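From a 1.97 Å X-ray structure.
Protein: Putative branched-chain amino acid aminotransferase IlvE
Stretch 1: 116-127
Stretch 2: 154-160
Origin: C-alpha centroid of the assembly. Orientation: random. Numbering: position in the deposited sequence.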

# COMPACT_ATOMS: atom_id res chain seq x y z
N GLU A 116 1.02 13.69 31.23
CA GLU A 116 1.91 14.82 31.44
C GLU A 116 2.47 15.33 30.11
O GLU A 116 3.07 16.40 30.04
CB GLU A 116 3.01 14.46 32.45
CG GLU A 116 4.05 13.44 31.95
CD GLU A 116 3.57 11.97 31.94
OE1 GLU A 116 2.36 11.69 32.15
OE2 GLU A 116 4.43 11.09 31.73
N TYR A 117 2.23 14.57 29.03
CA TYR A 117 2.66 15.03 27.70
C TYR A 117 1.54 15.74 26.92
O TYR A 117 1.78 16.26 25.82
CB TYR A 117 3.22 13.87 26.86
CG TYR A 117 4.52 13.33 27.39
CD1 TYR A 117 4.55 12.32 28.34
CD2 TYR A 117 5.73 13.84 26.93
CE1 TYR A 117 5.74 11.84 28.83
CE2 TYR A 117 6.93 13.35 27.41
CZ TYR A 117 6.92 12.35 28.36
OH TYR A 117 8.10 11.85 28.86
N VAL A 118 0.34 15.74 27.47
CA VAL A 118 -0.73 16.53 26.87
C VAL A 118 -0.40 18.00 27.15
O VAL A 118 -0.37 18.42 28.31
CB VAL A 118 -2.11 16.15 27.45
CG1 VAL A 118 -3.22 16.92 26.73
CG2 VAL A 118 -2.36 14.65 27.32
N PRO A 119 -0.11 18.79 26.09
CA PRO A 119 0.37 20.17 26.24
C PRO A 119 -0.58 21.04 27.07
O PRO A 119 -1.77 20.74 27.14
CB PRO A 119 0.42 20.67 24.80
CG PRO A 119 0.68 19.40 23.99
CD PRO A 119 -0.20 18.39 24.67
N PRO A 120 -0.05 22.09 27.70
CA PRO A 120 -0.87 22.99 28.51
C PRO A 120 -1.87 23.78 27.66
O PRO A 120 -1.61 24.08 26.51
CB PRO A 120 0.16 23.97 29.10
CG PRO A 120 1.47 23.27 29.02
CD PRO A 120 1.38 22.44 27.76
N TYR A 121 -3.02 24.10 28.25
CA TYR A 121 -3.94 25.10 27.71
C TYR A 121 -3.23 26.45 27.92
O TYR A 121 -2.68 26.67 29.01
CB TYR A 121 -5.22 25.02 28.55
CG TYR A 121 -6.34 25.92 28.12
CD1 TYR A 121 -6.38 27.25 28.53
CD2 TYR A 121 -7.38 25.45 27.32
CE1 TYR A 121 -7.42 28.09 28.14
CE2 TYR A 121 -8.42 26.28 26.93
CZ TYR A 121 -8.43 27.60 27.34
OH TYR A 121 -9.46 28.42 26.96
N GLY A 122 -3.19 27.36 26.95
CA GLY A 122 -3.68 27.21 25.60
C GLY A 122 -2.53 27.46 24.62
O GLY A 122 -2.30 28.58 24.13
N THR A 123 -1.78 26.40 24.36
CA THR A 123 -0.69 26.40 23.40
C THR A 123 -1.27 26.21 22.01
O THR A 123 -0.62 26.52 21.02
CB THR A 123 0.22 25.20 23.67
OG1 THR A 123 -0.59 24.03 23.84
CG2 THR A 123 1.00 25.40 24.96
N GLY A 124 -2.49 25.68 21.96
CA GLY A 124 -3.05 25.17 20.71
C GLY A 124 -2.45 23.82 20.35
O GLY A 124 -2.77 23.22 19.32
N ALA A 125 -1.57 23.33 21.22
CA ALA A 125 -0.90 22.05 21.00
C ALA A 125 -1.69 20.92 21.66
O ALA A 125 -2.46 21.15 22.61
CB ALA A 125 0.51 22.09 21.52
N THR A 126 -1.49 19.70 21.18
CA THR A 126 -2.31 18.58 21.60
C THR A 126 -1.49 17.30 21.71
O THR A 126 -0.32 17.28 21.32
CB THR A 126 -3.43 18.31 20.56
OG1 THR A 126 -2.83 18.07 19.27
CG2 THR A 126 -4.39 19.49 20.47
N LEU A 127 -2.09 16.25 22.25
CA LEU A 127 -1.45 14.94 22.22
C LEU A 127 -2.02 14.17 21.03
O LEU A 127 -3.20 13.83 21.01
CB LEU A 127 -1.71 14.16 23.52
CG LEU A 127 -0.93 12.84 23.60
CD1 LEU A 127 0.55 13.10 23.80
CD2 LEU A 127 -1.46 11.91 24.71
N ALA A 154 1.57 7.63 21.07
CA ALA A 154 1.22 9.05 21.16
C ALA A 154 2.43 9.97 21.12
O ALA A 154 3.56 9.57 21.43
CB ALA A 154 0.40 9.31 22.43
N MET A 155 2.19 11.23 20.76
CA MET A 155 3.25 12.22 20.72
C MET A 155 2.62 13.61 20.77
O MET A 155 1.56 13.84 20.18
CB MET A 155 4.10 12.08 19.45
CG MET A 155 3.34 12.34 18.16
SD MET A 155 3.56 11.04 16.94
CE MET A 155 2.64 9.69 17.71
N PRO A 156 3.26 14.53 21.50
CA PRO A 156 2.73 15.89 21.51
C PRO A 156 3.01 16.58 20.17
O PRO A 156 4.11 16.42 19.63
CB PRO A 156 3.51 16.54 22.66
CG PRO A 156 4.82 15.80 22.69
CD PRO A 156 4.45 14.37 22.35
N VAL A 157 2.03 17.30 19.62
CA VAL A 157 2.25 18.02 18.36
C VAL A 157 1.87 19.48 18.52
O VAL A 157 1.04 19.81 19.36
CB VAL A 157 1.49 17.38 17.17
CG1 VAL A 157 1.95 15.93 16.96
CG2 VAL A 157 -0.02 17.42 17.38
N GLY A 158 2.48 20.36 17.74
CA GLY A 158 2.27 21.79 17.91
C GLY A 158 1.02 22.29 17.21
O GLY A 158 0.40 21.56 16.43
N ASN A 159 0.66 23.55 17.50
CA ASN A 159 -0.47 24.24 16.87
C ASN A 159 -0.38 24.23 15.35
O ASN A 159 -1.36 23.93 14.67
CB ASN A 159 -0.55 25.70 17.38
CG ASN A 159 -1.81 26.44 16.90
OD1 ASN A 159 -2.30 26.25 15.79
ND2 ASN A 159 -2.33 27.33 17.76
N TYR A 160 0.81 24.58 14.85
CA TYR A 160 1.07 24.76 13.42
C TYR A 160 0.55 26.11 12.91
O TYR A 160 1.11 26.69 11.98
CB TYR A 160 0.58 23.57 12.58
CG TYR A 160 0.67 23.76 11.08
CD1 TYR A 160 1.86 24.20 10.48
CD2 TYR A 160 -0.41 23.48 10.25
CE1 TYR A 160 1.95 24.37 9.11
CE2 TYR A 160 -0.33 23.64 8.87
CZ TYR A 160 0.86 24.09 8.31
OH TYR A 160 0.94 24.25 6.94
O HOH W 1 -2.16 20.43 17.78

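A short antiparallel pairing, Thr 126 and Leu 127 with Val 157 and Pro 156, joins the stretches, with loop contacts beyond it; together they bury 435 Å², and the contact is easiest to follow along the second stretch. Ala 154 opens it with its methyl directed toward stretch 1, where CB lies 3.9 Å from CD2 of Leu 127; a small apolar group suits this buried spot. The CA-to-CB bond of Met 155 points away from stretch 1, and its side chain makes no close contact there.

Pro 156 occupies a non-hydrogen-bonded position opposite Leu 127, so its lack of an amide hydrogen costs no hydrogen bond to Leu 127. Its ring shares a face of the sheet with the Leu 127 side chain, which with chi1 t and chi2 p brings CD1 to 4.4 Å from CD of Pro 156. The ring also packs against Pro 119, CG to Pro 156 CB at 4.2 Å, and Pro 156 CA makes a C-H...O contact of 3.4 Å with O of Thr 126.

The backbone of Val 157 supplies the direct hydrogen bonds. Its N donates to O of Thr 126 at 2.9 Å, and N of Thr 126 donates to O of Val 157 at 3.1 Å; both are nearly straight, the mark of a hydrogen-bonded antiparallel pair. These two beta-branched residues, a type at home in strands, share the other face, with Thr 126 OG1 3.4 Å from Val 157 CG2. Thr 126 OG1 donates to a water O 2.9 Å away, which in turn donates to O of Gly 124 (3.2 Å) and O of Gly 158 (3.1 Å), joining the stretches just beyond the paired strands.

Gly 158 passes Ala 125, whose CB is 4.0 Å from Gly 158 CA. Asn 159 then covers Gly 124: its CA lies 3.5 Å from Gly 124 O in a C-H...O contact. Glycine fits there doubly, having positive phi and no CB, which would stand 2.2 Å from Asn 159 ND2.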